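Local coordinates for YJHT (Escherichia coli, PDB 2UVK), which catalyses the interconversion of the alpha- and beta-anomers of N-acetylneuraminate (sialic acid), acting as a periplasmic mutarotase built as a Kelch beta-propeller, at residues 8-14 and 24-29; 305-310 and 321-327; 31-35 and 46-51. The contacts are given in a common frame with arbitrary orientation. Where two conformers were deposited one is given. Residues are numbered along the deposited sequence.

Contact 1. Residues 8-14 and 24-29; sequences VPFKSGT and IGLGSA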
loop_
_atom_site.group_PDB
_atom_site.type_symbol
_atom_site.label_atom_id
_atom_site.label_comp_id
_atom_site.label_asym_id
_atom_site.label_seq_id
_atom_site.Cartn_x
_atom_site.Cartn_y
_atom_site.Cartn_z
ATOM N N VAL B 8 28.158 -16.109 13.275
ATOM C CA VAL B 8 28.246 -16.304 11.819
ATOM C C VAL B 8 28.347 -14.912 11.178
ATOM O O VAL B 8 27.978 -13.935 11.831
ATOM C CB VAL B 8 27.032 -17.061 11.261
ATOM C CG1 VAL B 8 26.952 -18.487 11.846
ATOM C CG2 VAL B 8 25.737 -16.283 11.492
ATOM N N PRO B 9 28.867 -14.809 9.932
ATOM C CA PRO B 9 28.870 -13.530 9.200
ATOM C C PRO B 9 27.462 -12.973 9.109
ATOM O O PRO B 9 26.523 -13.712 8.872
ATOM C CB PRO B 9 29.414 -13.911 7.818
ATOM C CG PRO B 9 30.227 -15.172 8.075
ATOM C CD PRO B 9 29.494 -15.889 9.140
ATOM N N PHE B 10 27.320 -11.666 9.344
ATOM C CA PHE B 10 26.038 -11.100 9.762
ATOM C C PHE B 10 25.684 -9.804 9.032
ATOM O O PHE B 10 25.955 -8.696 9.512
ATOM C CB PHE B 10 26.077 -10.883 11.289
ATOM C CG PHE B 10 24.801 -10.360 11.863
ATOM C CD1 PHE B 10 24.799 -9.211 12.655
ATOM C CD2 PHE B 10 23.604 -11.022 11.671
ATOM C CE1 PHE B 10 23.625 -8.707 13.172
ATOM C CE2 PHE B 10 22.437 -10.528 12.206
ATOM C CZ PHE B 10 22.459 -9.347 12.969
ATOM N N LYS B 11 25.042 -9.946 7.880
ATOM C CA LYS B 11 24.586 -8.804 7.091
ATOM C C LYS B 11 23.086 -8.860 6.908
ATOM O O LYS B 11 22.504 -9.943 6.913
ATOM C CB LYS B 11 25.270 -8.762 5.715
ATOM C CG LYS B 11 24.891 -9.899 4.738
ATOM C CD LYS B 11 25.641 -9.746 3.434
ATOM C CE LYS B 11 25.286 -10.874 2.492
ATOM N NZ LYS B 11 25.958 -10.767 1.145
ATOM N N SER B 12 22.459 -7.693 6.750
ATOM C CA SER B 12 21.036 -7.589 6.473
ATOM C C SER B 12 20.140 -8.065 7.608
ATOM O O SER B 12 18.930 -8.262 7.415
ATOM C CB SER B 12 20.679 -8.337 5.177
ATOM O OG SER B 12 21.654 -8.101 4.176
ATOM N N GLY B 13 20.722 -8.174 8.810
ATOM C CA GLY B 13 19.997 -8.644 9.982
ATOM C C GLY B 13 19.348 -7.509 10.740
ATOM O O GLY B 13 19.305 -6.372 10.253
ATOM N N THR B 14 18.929 -7.804 11.963
ATOM C CA THR B 14 18.285 -6.803 12.797
ATOM C C THR B 14 18.686 -7.055 14.248
ATOM O O THR B 14 19.294 -8.051 14.558
ATOM C CB THR B 14 16.757 -6.827 12.617
ATOM O OG1 THR B 14 16.145 -5.751 13.349
ATOM C CG2 THR B 14 16.148 -8.160 13.022
ATOM N N ILE B 24 20.547 -9.855 18.597
ATOM C CA ILE B 24 20.709 -9.795 17.134
ATOM C C ILE B 24 20.227 -11.063 16.470
ATOM O O ILE B 24 20.261 -12.151 17.037
ATOM C CB ILE B 24 22.154 -9.558 16.722
ATOM C CG1 ILE B 24 23.064 -10.676 17.236
ATOM C CG2 ILE B 24 22.639 -8.180 17.190
ATOM C CD1 ILE B 24 24.449 -10.653 16.686
ATOM N N GLY B 25 19.796 -10.935 15.224
ATOM C CA GLY B 25 19.352 -12.101 14.504
ATOM C C GLY B 25 18.955 -11.785 13.079
ATOM O O GLY B 25 18.998 -10.644 12.618
ATOM N N LEU B 26 18.625 -12.855 12.390
ATOM C CA LEU B 26 18.137 -12.788 11.004
ATOM C C LEU B 26 19.215 -12.327 10.028
ATOM O O LEU B 26 20.393 -12.472 10.287
ATOM C CB LEU B 26 16.831 -12.013 10.920
ATOM C CG LEU B 26 15.730 -12.476 11.869
ATOM C CD1 LEU B 26 14.457 -11.640 11.769
ATOM C CD2 LEU B 26 15.446 -13.992 11.690
ATOM N N GLY B 27 18.795 -11.868 8.846
ATOM C CA GLY B 27 19.740 -11.576 7.801
ATOM C C GLY B 27 20.493 -12.842 7.481
ATOM O O GLY B 27 19.889 -13.929 7.429
ATOM N N SER B 28 21.788 -12.730 7.275
ATOM C CA SER B 28 22.594 -13.900 6.886
ATOM C C SER B 28 22.746 -14.912 8.028
ATOM O O SER B 28 23.335 -15.994 7.817
ATOM C CB SER B 28 23.941 -13.465 6.323
ATOM O OG SER B 28 24.661 -12.682 7.247
ATOM N N ALA B 29 22.217 -14.591 9.214
ATOM C CA ALA B 29 22.160 -15.569 10.318
ATOM C C ALA B 29 20.992 -16.552 10.191
ATOM O O ALA B 29 20.838 -17.452 11.015
ATOM C CB ALA B 29 22.141 -14.872 11.671
HETATM O O HOH W 1 26.348 -16.205 7.508
#
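The ring of Phe-10 is the apolar heart of this contact. Ile-24 CD1 lies over one of its faces, and Ile-24 CB is 3.8 Å from Phe-10 CZ, while the carbonyl oxygens of Gly-25 and Leu-26 meet the ring edge, 3.5 and 3.4 Å from Phe-10 CE2. Ala-29 CB approaches Phe-10 CD2 obliquely at 4.1 Å and extends the cluster to Val-8, whose CG2 is 3.9 Å from that same methyl. Such close fitting depends on glycines. A CB on Gly-13 would run into Phe-10 CE2 and Gly-25 O, and one on Gly-27, a residue with positive phi, would collide with Lys-11 O. Beside the ring, Thr-14 and Gly-25 form an antiparallel hydrogen-bonded pair (Thr-14 N to Gly-25 O 2.9 Å, Gly-25 N to Thr-14 O 3.0 Å). This pair joins the innermost strand of the first propeller blade, 14-18, to the end of strand 21-25, where the glycine-rich turn lies in the position of the Kelch double glycine. Residues 8-13 lead into that inner strand and also bond to the last blade, through Phe-10 with Gly-324 and Val-332. Farther out, the hydroxyl of Ser-28 both donates and accepts: OG donates to Pro-9 O at 2.7 Å and accepts from Lys-11 N at 2.8 Å, while Ser-28 N donates to Lys-11 O at 2.9 Å. At the outer edge a water donates to Pro-9 O (2.8 Å) and Ser-28 O (3.0 Å), and the Lys-11 amine leads away to Gly-329 O.

Contact 2. Residues 305-310 and 321-327; sequences QGRAYG and IIGGETA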
loop_
_atom_site.group_PDB
_atom_site.type_symbol
_atom_site.label_atom_id
_atom_site.label_comp_id
_atom_site.label_asym_id
_atom_site.label_seq_id
_atom_site.Cartn_x
_atom_site.Cartn_y
_atom_site.Cartn_z
ATOM N N GLN B 305 37.158 0.154 6.957
ATOM C CA GLN B 305 36.616 -0.501 5.766
ATOM C C GLN B 305 35.194 -0.017 5.513
ATOM O O GLN B 305 34.444 0.202 6.456
ATOM C CB GLN B 305 36.636 -2.029 5.929
ATOM C CG GLN B 305 38.021 -2.607 5.797
ATOM C CD GLN B 305 38.078 -4.128 5.877
ATOM O OE1 GLN B 305 37.253 -4.820 5.282
ATOM N NE2 GLN B 305 39.079 -4.656 6.597
ATOM N N GLY B 306 34.831 0.177 4.242
ATOM C CA GLY B 306 33.458 0.510 3.878
ATOM C C GLY B 306 32.485 -0.549 4.355
ATOM O O GLY B 306 32.804 -1.736 4.308
ATOM N N ARG B 307 31.301 -0.141 4.812
ATOM C CA ARG B 307 30.391 -1.076 5.477
ATOM C C ARG B 307 28.967 -0.551 5.348
ATOM O O ARG B 307 28.745 0.650 5.490
ATOM C CB ARG B 307 30.756 -1.218 6.964
ATOM C CG ARG B 307 29.980 -2.279 7.724
ATOM C CD ARG B 307 30.174 -2.144 9.233
ATOM N NE ARG B 307 31.562 -2.356 9.621
ATOM C CZ ARG B 307 32.022 -3.321 10.429
ATOM N NH1 ARG B 307 31.223 -4.196 11.026
ATOM N NH2 ARG B 307 33.319 -3.375 10.683
ATOM N N ALA B 308 28.029 -1.451 5.101
ATOM C CA ALA B 308 26.608 -1.157 5.025
ATOM C C ALA B 308 25.825 -2.372 5.526
ATOM O O ALA B 308 26.389 -3.471 5.676
ATOM C CB ALA B 308 26.202 -0.809 3.585
ATOM N N TYR B 309 24.535 -2.168 5.775
ATOM C CA TYR B 309 23.593 -3.249 6.081
ATOM C C TYR B 309 24.036 -4.141 7.223
ATOM O O TYR B 309 24.211 -5.360 7.091
ATOM C CB TYR B 309 23.288 -4.065 4.828
ATOM C CG TYR B 309 22.675 -3.218 3.740
ATOM C CD1 TYR B 309 21.363 -2.774 3.839
ATOM C CD2 TYR B 309 23.420 -2.828 2.630
ATOM C CE1 TYR B 309 20.804 -1.976 2.847
ATOM C CE2 TYR B 309 22.865 -2.044 1.628
ATOM C CZ TYR B 309 21.557 -1.623 1.742
ATOM O OH TYR B 309 20.975 -0.838 0.764
ATOM N N GLY B 310 24.243 -3.486 8.353
ATOM C CA GLY B 310 24.420 -4.146 9.649
ATOM C C GLY B 310 23.401 -3.633 10.653
ATOM O O GLY B 310 22.334 -3.163 10.295
ATOM N N ILE B 321 28.006 -0.540 16.227
ATOM C CA ILE B 321 27.728 -1.128 14.905
ATOM C C ILE B 321 28.100 -2.594 14.965
ATOM O O ILE B 321 29.202 -2.935 15.369
ATOM C CB ILE B 321 28.579 -0.439 13.812
ATOM C CG1 ILE B 321 28.116 1.001 13.603
ATOM C CG2 ILE B 321 28.609 -1.280 12.488
ATOM C CD1 ILE B 321 29.042 1.813 12.747
ATOM N N ILE B 322 27.187 -3.467 14.546
ATOM C CA ILE B 322 27.426 -4.895 14.640
ATOM C C ILE B 322 27.202 -5.505 13.248
ATOM O O ILE B 322 26.131 -5.369 12.670
ATOM C CB ILE B 322 26.494 -5.591 15.648
ATOM C CG1 ILE B 322 26.543 -4.897 17.029
ATOM C CG2 ILE B 322 26.883 -7.064 15.783
ATOM C CD1 ILE B 322 25.589 -5.510 18.047
ATOM N N GLY B 323 28.228 -6.172 12.751
ATOM C CA GLY B 323 28.154 -6.854 11.444
ATOM C C GLY B 323 28.040 -5.893 10.278
ATOM O O GLY B 323 28.498 -4.759 10.320
ATOM N N GLY B 324 27.417 -6.376 9.225
ATOM C CA GLY B 324 27.303 -5.646 7.991
ATOM C C GLY B 324 27.920 -6.376 6.811
ATOM O O GLY B 324 28.329 -7.518 6.934
ATOM N N GLU B 325 27.992 -5.663 5.703
ATOM C CA GLU B 325 28.509 -6.136 4.423
ATOM C C GLU B 325 29.582 -5.139 3.978
ATOM O O GLU B 325 29.442 -3.924 4.177
ATOM C CB GLU B 325 27.336 -6.136 3.439
ATOM C CG GLU B 325 27.571 -6.659 2.040
ATOM C CD GLU B 325 26.376 -6.358 1.176
ATOM O OE1 GLU B 325 25.273 -6.809 1.519
ATOM O OE2 GLU B 325 26.526 -5.640 0.174
ATOM N N THR B 326 30.659 -5.652 3.381
ATOM C CA THR B 326 31.763 -4.839 2.906
ATOM C C THR B 326 31.915 -5.064 1.382
ATOM O O THR B 326 31.067 -5.687 0.772
ATOM C CB THR B 326 33.052 -5.155 3.725
ATOM O OG1 THR B 326 33.396 -6.543 3.584
ATOM C CG2 THR B 326 32.850 -4.849 5.222
ATOM N N ALA B 327 32.962 -4.514 0.776
ATOM C CA ALA B 327 33.223 -4.680 -0.674
ATOM C C ALA B 327 33.062 -6.132 -1.145
ATOM O O ALA B 327 33.472 -7.057 -0.465
ATOM C CB ALA B 327 34.601 -4.178 -1.014
HETATM O O HOH W 2 34.423 -2.348 2.023
#
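Segment 305-310 links the outer strand of one propeller blade, 296-302, to the inner strand of the last, 311-315, and packs on the Kelch double glycine, Gly-323 and Gly-324, at the end of strand 318-322. Gly-306 O touches Thr-326 CG2 at 3.2 Å and accepts a hydrogen bond from a water (2.9 Å) that in turn accepts one from Ala-327 N (2.9 Å). The side chain of Arg-307 then runs beside Ile-321 (CD to CG2 3.7 Å), and its NH1 donates to Gly-323 O at 2.9 Å; its NH2 forms a salt bridge with Asp-334. At Ala-308 the backbones make a single antiparallel bridge with Glu-325 (Ala-308 N to Glu-325 O 3.0 Å, Glu-325 N to Ala-308 O 2.7 Å). Tyr-309 carries its side chain to about 5 Å from that of Glu-209, the predicted proton acceptor, while its carbonyl O receives a CA-H...O contact from Gly-324 CA at 3.2 Å. Last, Gly-310 CA and Gly-324 CA lie 3.6 Å apart, and a CB on Gly-310 would strike Gly-323 O.

Contact 3. Residues 31-35 and 46-51; sequences TAWYK and TALAAF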
loop_
_atom_site.group_PDB
_atom_site.type_symbol
_atom_site.label_atom_id
_atom_site.label_comp_id
_atom_site.label_asym_id
_atom_site.label_seq_id
_atom_site.Cartn_x
_atom_site.Cartn_y
_atom_site.Cartn_z
ATOM N N THR B 31 17.483 -18.170 10.644
ATOM C CA THR B 31 16.509 -18.030 11.703
ATOM C C THR B 31 17.142 -17.805 13.100
ATOM O O THR B 31 16.408 -17.679 14.104
ATOM C CB THR B 31 15.586 -19.240 11.774
ATOM O OG1 THR B 31 16.383 -20.430 11.949
ATOM C CG2 THR B 31 14.763 -19.355 10.483
ATOM N N ALA B 32 18.471 -17.729 13.154
ATOM C CA ALA B 32 19.175 -17.637 14.448
ATOM C C ALA B 32 19.021 -16.252 15.067
ATOM O O ALA B 32 19.059 -15.243 14.367
ATOM C CB ALA B 32 20.624 -17.968 14.289
ATOM N N TRP B 33 18.854 -16.238 16.396
ATOM C CA TRP B 33 18.975 -15.070 17.248
ATOM C C TRP B 33 19.992 -15.372 18.339
ATOM O O TRP B 33 20.166 -16.536 18.718
ATOM C CB TRP B 33 17.640 -14.705 17.879
ATOM C CG TRP B 33 16.802 -13.912 16.934
ATOM C CD1 TRP B 33 16.075 -14.399 15.901
ATOM C CD2 TRP B 33 16.655 -12.492 16.911
ATOM N NE1 TRP B 33 15.442 -13.364 15.245
ATOM C CE2 TRP B 33 15.784 -12.184 15.855
ATOM C CE3 TRP B 33 17.152 -11.444 17.702
ATOM C CZ2 TRP B 33 15.425 -10.882 15.555
ATOM C CZ3 TRP B 33 16.775 -10.156 17.412
ATOM C CH2 TRP B 33 15.927 -9.879 16.353
ATOM N N TYR B 34 20.666 -14.325 18.769
ATOM C CA TYR B 34 21.634 -14.386 19.863
ATOM C C TYR B 34 21.451 -13.196 20.770
ATOM O O TYR B 34 20.999 -12.155 20.342
ATOM C CB TYR B 34 23.057 -14.378 19.328
ATOM C CG TYR B 34 23.305 -15.311 18.175
ATOM C CD1 TYR B 34 23.691 -16.618 18.389
ATOM C CD2 TYR B 34 23.165 -14.866 16.866
ATOM C CE1 TYR B 34 23.923 -17.475 17.312
ATOM C CE2 TYR B 34 23.402 -15.721 15.776
ATOM C CZ TYR B 34 23.777 -17.009 16.010
ATOM O OH TYR B 34 24.008 -17.849 14.910
ATOM N N LYS B 35 21.839 -13.363 22.039
ATOM C CA LYS B 35 21.893 -12.240 22.978
ATOM C C LYS B 35 23.274 -12.116 23.609
ATOM O O LYS B 35 24.022 -13.073 23.662
ATOM C CB LYS B 35 20.836 -12.374 24.062
ATOM C CG LYS B 35 21.091 -13.486 25.089
ATOM C CD LYS B 35 19.926 -13.522 26.044
ATOM C CE LYS B 35 20.076 -14.593 27.087
ATOM N NZ LYS B 35 18.864 -14.577 27.974
ATOM N N THR B 46 24.917 -15.828 23.245
ATOM C CA THR B 46 24.104 -16.980 23.585
ATOM C C THR B 46 22.988 -17.165 22.557
ATOM O O THR B 46 22.204 -16.257 22.343
ATOM C CB THR B 46 23.465 -16.797 24.978
ATOM O OG1 THR B 46 24.501 -16.737 25.967
ATOM C CG2 THR B 46 22.485 -17.930 25.301
ATOM N N ALA B 47 22.914 -18.356 21.967
ATOM C CA ALA B 47 21.861 -18.689 20.998
ATOM C C ALA B 47 20.496 -18.757 21.655
ATOM O O ALA B 47 20.310 -19.384 22.712
ATOM C CB ALA B 47 22.167 -19.999 20.295
ATOM N N LEU B 48 19.528 -18.093 21.026
ATOM C CA LEU B 48 18.170 -18.049 21.497
ATOM C C LEU B 48 17.278 -18.990 20.676
ATOM O O LEU B 48 17.724 -19.615 19.703
ATOM C CB LEU B 48 17.668 -16.600 21.433
ATOM C CG LEU B 48 18.490 -15.542 22.176
ATOM C CD1 LEU B 48 17.853 -14.165 22.058
ATOM C CD2 LEU B 48 18.656 -15.942 23.676
ATOM N N ALA B 49 16.015 -19.052 21.044
ATOM C CA ALA B 49 15.038 -19.801 20.276
ATOM C C ALA B 49 14.999 -19.259 18.845
ATOM O O ALA B 49 15.058 -18.045 18.628
ATOM C CB ALA B 49 13.677 -19.705 20.933
ATOM N N ALA B 50 14.918 -20.171 17.894
ATOM C CA ALA B 50 14.888 -19.802 16.479
ATOM C C ALA B 50 13.651 -18.990 16.127
ATOM O O ALA B 50 12.565 -19.187 16.640
ATOM C CB ALA B 50 14.951 -21.054 15.605
ATOM N N PHE B 51 13.840 -18.059 15.199
ATOM C CA PHE B 51 12.732 -17.289 14.652
ATOM C C PHE B 51 11.815 -18.212 13.858
ATOM O O PHE B 51 12.292 -18.896 12.963
ATOM C CB PHE B 51 13.303 -16.176 13.767
ATOM C CG PHE B 51 12.276 -15.203 13.268
ATOM C CD1 PHE B 51 11.694 -14.283 14.113
ATOM C CD2 PHE B 51 11.885 -15.209 11.930
ATOM C CE1 PHE B 51 10.746 -13.386 13.628
ATOM C CE2 PHE B 51 10.955 -14.313 11.470
ATOM C CZ PHE B 51 10.401 -13.412 12.305
HETATM O O HOH W 3 19.193 -19.008 17.531
HETATM O O HOH W 4 24.961 -14.120 26.578
#
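Four backbone hydrogen bonds hold these two segments together. Lys-35 and Thr-46 form a complete antiparallel hydrogen-bonded pair, with Lys-35 N to Thr-46 O and Thr-46 N to Lys-35 O both at 2.9 Å. Tyr-34 and Ala-47 follow as a non-hydrogen-bonded pair, their CA atoms 4.5 Å apart. Beyond them Leu-48 N donates to Trp-33 O at 2.9 Å and, past the regular pairing, Phe-51 N donates to Thr-31 O at 2.8 Å, so the chain stays attached after strand 46-47. Short CA-H...O contacts fill in between, the closest from Tyr-34 CA to Thr-46 O at 3.2 Å. Water extends the pattern: one molecule accepts from Trp-33 N (3.0 Å) and donates to Leu-48 O (2.7 Å), and another lies between Lys-35 O and Thr-46 OG1. Among apolar contacts, Lys-35 lays its aliphatic part along Leu-48 (CD to CD2 3.6 Å), Trp-33 CB meets Leu-48 CB at 4.0 Å, and on the other face Tyr-34 CD1 approaches Ala-47 CB at 4.2 Å. The aromatic pair is Trp-33 and Phe-51, the five-membered ring of Trp-33 and the Phe-51 ring having centroids 6.0 Å apart and planes inclined at 41°; Phe-51 CB is also 3.8 Å from Trp-33 NE1, at the indole edge. Both residues meet Trp-98 and touch strand 67-71 of the next blade, and Trp-98 NE1 is hydrogen-bonded to Ala-49 O. The hairpin of strands 33-37 and 46-47 thus forms the outer half of a four-stranded Kelch blade, with Trp-33, and Phe-51 just beyond it, packed against the neighbouring blade.

Overall arrangement
Contact 1 stands between the other two, its centre 11 Å from each, whereas the centres of contacts 2 and 3 are 21 Å apart and their nearest atoms about 8 Å. With contact 3 it shares the first blade, through probable hydrogen bonds: Ile-24 O to Tyr-34 N (2.8 Å) joins the second and third strands, and Leu-26 N to Ala-32 O (3.1 Å) joins the chain around their ends. With contact 2 it crosses the junction where first and last blades close the ring, through probable hydrogen bonds from Phe-10 O to Gly-324 N (2.8 Å) and Ser-12 N to Tyr-309 O (2.9 Å). Contact 2 alone approaches the predicted active-site residue, Glu-209; contacts 1 and 3 lie away from it.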